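Local coordinates for protein pectate lyase II (Xanthomonas campestris pv. campestris, PDB 2QY1) that probably cleaves pectate, the polygalacturonate of plant cell walls, as a secreted lyase of polysaccharide lyase family 1, at residues Q175-N180 and E202-R207; I249-T254 and I275-P280; G262-I267 and A287-W292. The protein carries 2 engineered substitutions. All blocks are in the same frame, centred on the assembly; numbering follows the deposited sequence.

Contact 1: residues Q175-N180 and E202-R207; sequences QKVALN and ENVESR
The guanidinium of R207 lies between two aliphatic chains. K176 CD rests over the centre of one face, 3.4 Å from R207 CZ, while L179 CD1 covers the opposite face nearer its rim. Beyond CD, the K176 chain bends at its last torsion (chi4 59°), leaving NZ 5.0 Å from R207 NH2, so the two like charges do not touch. In the guanidinium plane, a water accepts from R207 NH1 and donates to K176 O; a second water links K176 NZ to S206 OG. Beneath these side chains, K176 and S206 form a parallel bridge between successive coils of the right-handed parallel beta-helix expected of this family. S206 N sits almost on the C=O axis of Q175, 2.9 Å from Q175 O, and V177 N reaches S206 O at 3.0 Å in a nearly straight bond (173°). A shorter but more bent link, 2.7 Å from A178 N to R207 O, fixes the backbone from which the arginine extends. V177 CG2 packs on V204 CB at 3.5 Å, and E205 makes a salt bridge to K142. A phosphate ion, probably from the crystallisation liquor, lies about 5 Å from the K176 side chain, consistent with a locally positive surface around K176 and R207.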
# COMPACT_ATOMS: atom_id res chain seq x y z
N GLN A 175 -1.60 -7.75 9.25
CA GLN A 175 -1.06 -7.05 10.41
C GLN A 175 -0.50 -5.66 10.06
O GLN A 175 -0.91 -4.66 10.66
CB GLN A 175 0.01 -7.87 11.14
CG GLN A 175 0.38 -7.27 12.51
CD GLN A 175 1.73 -7.71 13.05
OE1 GLN A 175 2.45 -8.48 12.41
NE2 GLN A 175 2.08 -7.22 14.23
N LYS A 176 0.43 -5.62 9.11
CA LYS A 176 1.13 -4.39 8.77
C LYS A 176 0.85 -3.96 7.33
O LYS A 176 1.46 -4.47 6.39
CB LYS A 176 2.63 -4.55 9.05
CG LYS A 176 2.93 -4.54 10.54
CD LYS A 176 4.38 -4.85 10.86
CE LYS A 176 4.78 -4.29 12.23
NZ LYS A 176 3.96 -4.83 13.35
N VAL A 177 -0.07 -3.01 7.19
CA VAL A 177 -0.69 -2.72 5.89
C VAL A 177 0.22 -2.01 4.89
O VAL A 177 0.43 -2.50 3.78
CB VAL A 177 -2.01 -1.93 6.05
CG1 VAL A 177 -2.63 -1.59 4.69
CG2 VAL A 177 -2.99 -2.72 6.89
N ALA A 178 0.75 -0.85 5.28
CA ALA A 178 1.44 0.02 4.34
C ALA A 178 2.58 0.78 5.00
O ALA A 178 2.35 1.61 5.88
CB ALA A 178 0.45 0.98 3.69
N LEU A 179 3.80 0.49 4.57
CA LEU A 179 4.98 1.21 5.03
C LEU A 179 5.36 2.27 4.02
O LEU A 179 5.28 2.05 2.81
CB LEU A 179 6.15 0.24 5.26
CG LEU A 179 7.44 0.76 5.89
CD1 LEU A 179 7.22 1.25 7.31
CD2 LEU A 179 8.50 -0.34 5.87
N ASN A 180 5.78 3.43 4.52
CA ASN A 180 6.27 4.50 3.67
C ASN A 180 7.47 5.16 4.35
O ASN A 180 7.32 6.11 5.11
CB ASN A 180 5.16 5.52 3.38
CG ASN A 180 5.41 6.33 2.12
OD1 ASN A 180 6.53 6.78 1.86
ND2 ASN A 180 4.36 6.52 1.32
N GLU A 202 -9.64 -3.24 6.28
CA GLU A 202 -10.55 -3.90 7.21
C GLU A 202 -9.94 -5.12 7.90
O GLU A 202 -9.31 -5.95 7.26
CB GLU A 202 -11.86 -4.28 6.50
CG GLU A 202 -13.04 -4.43 7.44
CD GLU A 202 -14.38 -4.36 6.75
OE1 GLU A 202 -15.37 -4.80 7.36
OE2 GLU A 202 -14.45 -3.88 5.59
N ASN A 203 -10.16 -5.21 9.21
CA ASN A 203 -9.56 -6.26 10.04
C ASN A 203 -8.04 -6.29 9.87
O ASN A 203 -7.45 -7.29 9.46
CB ASN A 203 -10.20 -7.63 9.74
CG ASN A 203 -11.70 -7.65 9.99
OD1 ASN A 203 -12.49 -7.76 9.05
ND2 ASN A 203 -12.10 -7.52 11.25
N VAL A 204 -7.43 -5.15 10.18
CA VAL A 204 -5.98 -4.98 10.09
C VAL A 204 -5.48 -4.42 11.42
O VAL A 204 -6.28 -4.00 12.26
CB VAL A 204 -5.57 -4.05 8.91
CG1 VAL A 204 -5.95 -4.68 7.57
CG2 VAL A 204 -6.18 -2.65 9.05
N GLU A 205 -4.16 -4.42 11.64
CA GLU A 205 -3.62 -3.99 12.93
C GLU A 205 -3.00 -2.59 12.92
O GLU A 205 -3.41 -1.74 13.72
CB GLU A 205 -2.65 -5.02 13.51
CG GLU A 205 -3.33 -6.32 13.93
CD GLU A 205 -2.52 -7.15 14.91
OE1 GLU A 205 -3.03 -8.21 15.33
OE2 GLU A 205 -1.38 -6.76 15.26
N SER A 206 -2.03 -2.36 12.04
CA SER A 206 -1.28 -1.10 12.05
C SER A 206 -0.66 -0.76 10.69
O SER A 206 -0.76 -1.54 9.74
CB SER A 206 -0.18 -1.15 13.12
OG SER A 206 0.86 -2.03 12.74
N ARG A 207 -0.02 0.41 10.64
CA ARG A 207 0.62 0.95 9.43
C ARG A 207 -0.42 1.20 8.34
O ARG A 207 -0.40 0.55 7.30
CB ARG A 207 1.70 0.00 8.88
CG ARG A 207 2.84 -0.35 9.81
CD ARG A 207 3.89 -1.07 8.98
NE ARG A 207 5.04 -1.55 9.75
CZ ARG A 207 5.98 -2.35 9.25
NH1 ARG A 207 5.91 -2.79 7.99
NH2 ARG A 207 6.99 -2.74 10.02
O HOH W 1 3.73 -2.73 5.90
O HOH W 2 1.23 -3.87 14.62

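Contact 2: residues I249-T254 and I275-P280; sequences IKNPVT and ITWGTP
One face of the W277 indole carries P252, whose CD stands 3.6 Å from the centroid of the six-membered ring of W277 and only 16° off its normal, a CH-pi contact. N251 N lies over the same face, offset toward the rim. At the ring edge, in its plane, V253 O comes to 3.2 Å from W277 CZ3. The ring swings back to this corner because W277 CG is anti to its own carbonyl carbon (chi1 -61°), although the CB itself leaves the backbone in the other direction. P252 also meets I275, through its CG and the I275 CG2 branch at 3.8 Å. I275 CD1 in turn lies against I249 CG2 at 3.6 Å, the two isoleucines running side by side. On the side of the two-strand ladder opposite I249 and I275, K250 and T276 meet, with T276 OG1 3.4 Å from K250 CB. Two backbone bonds flank this parallel K250–T276 bridge: T276 N approaches I249 O from above the carbonyl plane at 3.0 Å, and N251 N meets T276 O in the carbonyl plane at 2.9 Å. K250 bonds through its backbone to V226 of strand 215-226, while P252 and T254 pair with I231 of strand 231-234. Strand 245-255 thus connects earlier coils of the parallel beta-helix to the short strand 275-276, and F246 packs against both P252 and I275.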
# COMPACT_ATOMS: atom_id res chain seq x y z
N ILE A 249 -11.93 1.73 15.07
CA ILE A 249 -10.50 1.95 14.84
C ILE A 249 -9.84 2.55 16.08
O ILE A 249 -10.37 3.48 16.69
CB ILE A 249 -10.24 2.82 13.56
CG1 ILE A 249 -8.75 3.12 13.38
CG2 ILE A 249 -11.08 4.10 13.58
CD1 ILE A 249 -8.34 3.51 11.96
N LYS A 250 -8.70 1.98 16.46
CA LYS A 250 -7.90 2.50 17.56
C LYS A 250 -6.80 3.39 16.98
O LYS A 250 -6.19 3.04 15.97
CB LYS A 250 -7.29 1.36 18.38
CG LYS A 250 -6.58 1.82 19.65
CD LYS A 250 -6.15 0.65 20.50
CE LYS A 250 -5.51 1.13 21.79
NZ LYS A 250 -5.38 0.02 22.78
N ASN A 251 -6.56 4.53 17.62
CA ASN A 251 -5.60 5.53 17.16
C ASN A 251 -5.66 5.78 15.64
O ASN A 251 -4.67 5.53 14.93
CB ASN A 251 -4.17 5.15 17.58
CG ASN A 251 -4.06 4.81 19.05
OD1 ASN A 251 -3.69 3.70 19.42
ND2 ASN A 251 -4.39 5.78 19.90
N PRO A 252 -6.82 6.25 15.14
CA PRO A 252 -7.00 6.42 13.69
C PRO A 252 -6.01 7.39 13.05
O PRO A 252 -5.55 7.15 11.93
CB PRO A 252 -8.44 6.94 13.56
CG PRO A 252 -8.78 7.49 14.90
CD PRO A 252 -8.03 6.64 15.88
N VAL A 253 -5.70 8.47 13.76
CA VAL A 253 -4.70 9.43 13.31
C VAL A 253 -3.75 9.70 14.47
O VAL A 253 -4.17 10.22 15.51
CB VAL A 253 -5.34 10.75 12.80
CG1 VAL A 253 -4.28 11.76 12.43
CG2 VAL A 253 -6.26 10.48 11.61
N THR A 254 -2.49 9.33 14.29
CA THR A 254 -1.51 9.42 15.37
C THR A 254 -0.10 9.67 14.85
O THR A 254 0.15 9.56 13.65
CB THR A 254 -1.53 8.13 16.26
OG1 THR A 254 -0.63 8.29 17.37
CG2 THR A 254 -1.14 6.89 15.46
N ILE A 275 -14.53 4.50 17.83
CA ILE A 275 -13.21 5.12 17.84
C ILE A 275 -12.62 5.02 19.24
O ILE A 275 -13.24 5.46 20.21
CB ILE A 275 -13.25 6.62 17.43
CG1 ILE A 275 -14.15 6.85 16.20
CG2 ILE A 275 -11.83 7.17 17.22
CD1 ILE A 275 -13.66 6.25 14.89
N THR A 276 -11.44 4.42 19.35
CA THR A 276 -10.74 4.33 20.63
C THR A 276 -9.32 4.89 20.52
O THR A 276 -8.79 5.02 19.42
CB THR A 276 -10.70 2.89 21.20
OG1 THR A 276 -10.06 2.01 20.27
CG2 THR A 276 -12.11 2.39 21.50
N TRP A 277 -8.72 5.21 21.66
CA TRP A 277 -7.39 5.79 21.70
C TRP A 277 -6.54 5.15 22.79
O TRP A 277 -7.07 4.69 23.81
CB TRP A 277 -7.46 7.30 21.93
CG TRP A 277 -8.20 8.06 20.86
CD1 TRP A 277 -9.52 8.40 20.85
CD2 TRP A 277 -7.64 8.57 19.64
NE1 TRP A 277 -9.83 9.09 19.70
CE2 TRP A 277 -8.69 9.21 18.94
CE3 TRP A 277 -6.36 8.55 19.07
CZ2 TRP A 277 -8.50 9.83 17.70
CZ3 TRP A 277 -6.17 9.17 17.84
CH2 TRP A 277 -7.23 9.80 17.17
N GLY A 278 -5.23 5.13 22.57
CA GLY A 278 -4.29 4.58 23.54
C GLY A 278 -2.97 5.34 23.57
O GLY A 278 -2.65 6.09 22.65
N THR A 279 -2.22 5.15 24.65
CA THR A 279 -0.91 5.77 24.83
C THR A 279 0.17 4.74 24.48
O THR A 279 0.12 3.61 24.98
CB THR A 279 -0.72 6.29 26.27
OG1 THR A 279 -1.88 7.02 26.68
CG2 THR A 279 0.50 7.19 26.38
N PRO A 280 1.13 5.12 23.62
CA PRO A 280 2.17 4.16 23.23
C PRO A 280 3.15 3.84 24.37
O PRO A 280 3.47 4.71 25.18
CB PRO A 280 2.90 4.88 22.09
CG PRO A 280 2.68 6.32 22.36
CD PRO A 280 1.31 6.43 22.97

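Contact 3: residues G262-I267 and A287-W292; sequences GYWDLI and ANATNW
W264 holds CG in the crowded position between its backbone N and carbonyl carbon (chi1 44°), which lays the long side of the indole along the 287-289 backbone. Two residues on, L266 CG is anti to the carbonyl carbon (chi1 -69°), and its two methyl branches reach toward W292. W292 takes the same kind of first torsion (-62°), bringing the CE3 edge of its ring to the CD2 branch. The far end of the W264 ring is met by A287, with W264 CH2 3.9 Å from A287 CB and the A287 carbonyl oxygen near the ring plane at its edge. A289 CB lies obliquely against the NE1-CE2-CZ2 side, 3.8 Å from W264 NE1, whose N-H makes a weak hydrogen bond to I293 O just beyond the second segment. That methyl is shared: L266 CD1 also touches A289 CB, at 4.2 Å. L266 CD1 comes closer to the backbone, 3.5 Å from W292 C, whereas L266 CD2 is 4.0 Å from W292 CE3. A289 centres an inverse gamma turn and opens a type I turn, closed by a 3.1 Å bond from W292 N to A289 O; this bend presents A289 and W292 to the strand. W264 and W292 both pack on V253. Several polar groups are bonded outside the pair: W264 N to T295 OG1, L266 N to S294 OG, and N288 to T254, R256 and G278. The two segments are held by van der Waals packing of methyls and indole rings, partly against backbone carbonyls, which joins strand 263-267 to strand 287-288 and the turn after it through shape and not through directional bonds.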
# COMPACT_ATOMS: atom_id res chain seq x y z
N GLY A 262 5.29 13.44 13.26
CA GLY A 262 4.77 13.89 11.98
C GLY A 262 3.49 14.68 12.19
O GLY A 262 2.96 14.72 13.30
N TYR A 263 2.99 15.30 11.12
CA TYR A 263 1.89 16.26 11.22
C TYR A 263 0.76 15.95 10.23
O TYR A 263 0.95 15.19 9.28
CB TYR A 263 2.41 17.68 11.01
CG TYR A 263 3.60 18.02 11.88
CD1 TYR A 263 3.43 18.56 13.15
CD2 TYR A 263 4.91 17.79 11.44
CE1 TYR A 263 4.52 18.86 13.96
CE2 TYR A 263 6.00 18.09 12.24
CZ TYR A 263 5.80 18.63 13.50
OH TYR A 263 6.89 18.92 14.30
N TRP A 264 -0.41 16.54 10.47
CA TRP A 264 -1.58 16.28 9.63
C TRP A 264 -2.47 17.49 9.40
O TRP A 264 -2.63 18.35 10.27
CB TRP A 264 -2.41 15.11 10.19
CG TRP A 264 -2.61 15.15 11.68
CD1 TRP A 264 -3.50 15.92 12.36
CD2 TRP A 264 -1.92 14.37 12.66
NE1 TRP A 264 -3.40 15.68 13.72
CE2 TRP A 264 -2.44 14.73 13.92
CE3 TRP A 264 -0.91 13.40 12.59
CZ2 TRP A 264 -1.98 14.15 15.11
CZ3 TRP A 264 -0.45 12.83 13.77
CH2 TRP A 264 -0.99 13.20 15.02
N ASP A 265 -3.05 17.54 8.20
CA ASP A 265 -4.05 18.52 7.81
C ASP A 265 -5.37 17.77 7.63
O ASP A 265 -5.54 17.01 6.68
CB ASP A 265 -3.63 19.21 6.51
CG ASP A 265 -4.39 20.50 6.24
OD1 ASP A 265 -5.53 20.66 6.73
OD2 ASP A 265 -3.86 21.36 5.50
N LEU A 266 -6.28 17.98 8.58
CA LEU A 266 -7.54 17.23 8.63
C LEU A 266 -8.72 18.06 8.14
O LEU A 266 -8.93 19.18 8.59
CB LEU A 266 -7.81 16.75 10.06
CG LEU A 266 -6.92 15.66 10.66
CD1 LEU A 266 -6.98 15.69 12.18
CD2 LEU A 266 -7.31 14.28 10.15
N ILE A 267 -9.48 17.50 7.19
CA ILE A 267 -10.70 18.14 6.69
C ILE A 267 -11.74 17.11 6.27
O ILE A 267 -11.41 16.11 5.61
CB ILE A 267 -10.45 19.11 5.49
CG1 ILE A 267 -9.01 19.64 5.43
CG2 ILE A 267 -11.45 20.28 5.52
CD1 ILE A 267 -8.05 18.76 4.64
N ALA A 287 1.61 11.92 19.55
CA ALA A 287 0.40 12.74 19.43
C ALA A 287 -0.78 11.89 18.97
O ALA A 287 -0.63 11.00 18.13
CB ALA A 287 0.63 13.90 18.47
N ASN A 288 -1.95 12.16 19.55
CA ASN A 288 -3.21 11.55 19.14
C ASN A 288 -4.19 12.64 18.72
O ASN A 288 -4.44 13.58 19.47
CB ASN A 288 -3.81 10.72 20.27
CG ASN A 288 -3.11 9.37 20.46
OD1 ASN A 288 -2.43 8.87 19.57
ND2 ASN A 288 -3.31 8.78 21.64
N ALA A 289 -4.76 12.50 17.53
CA ALA A 289 -5.75 13.46 17.01
C ALA A 289 -7.14 13.21 17.62
O ALA A 289 -8.11 13.00 16.89
CB ALA A 289 -5.80 13.40 15.49
N THR A 290 -7.21 13.25 18.95
CA THR A 290 -8.43 12.90 19.69
C THR A 290 -9.61 13.81 19.34
O THR A 290 -10.76 13.36 19.32
CB THR A 290 -8.16 12.91 21.22
OG1 THR A 290 -7.04 12.06 21.52
CG2 THR A 290 -9.37 12.40 22.00
N ASN A 291 -9.32 15.07 19.05
CA ASN A 291 -10.36 16.04 18.71
C ASN A 291 -10.40 16.39 17.22
O ASN A 291 -11.16 17.28 16.81
CB ASN A 291 -10.20 17.30 19.56
CG ASN A 291 -10.44 17.02 21.03
OD1 ASN A 291 -11.57 16.75 21.43
ND2 ASN A 291 -9.39 17.08 21.83
N TRP A 292 -9.60 15.68 16.43
CA TRP A 292 -9.56 15.83 14.97
C TRP A 292 -9.14 17.23 14.51
O TRP A 292 -9.67 17.76 13.52
CB TRP A 292 -10.89 15.38 14.34
CG TRP A 292 -11.16 13.93 14.60
CD1 TRP A 292 -11.80 13.40 15.68
CD2 TRP A 292 -10.76 12.83 13.79
NE1 TRP A 292 -11.83 12.03 15.58
CE2 TRP A 292 -11.20 11.65 14.43
CE3 TRP A 292 -10.07 12.72 12.57
CZ2 TRP A 292 -10.99 10.38 13.89
CZ3 TRP A 292 -9.86 11.45 12.04
CH2 TRP A 292 -10.31 10.30 12.70

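The three contacts follow the parallel beta-helix toward its C-terminal end. Contact 1 closes first along the chain; its centre lies about 14 Å from that of contact 2 and about 19 Å from that of contact 3, without touching either. Contacts 2 and 3 interlock: their segments alternate in the sequence, and their centres are about 11 Å apart. Strand 245-255 joins them directly, with T254 OG1 2.8 Å from A287 O in a probable hydrogen bond. W277 packs on A289 of contact 3 and W264 on T254 of contact 2. Strand 245-255 runs parallel to 275-276 but antiparallel to 287-288, so the chain departs here from purely parallel stacking.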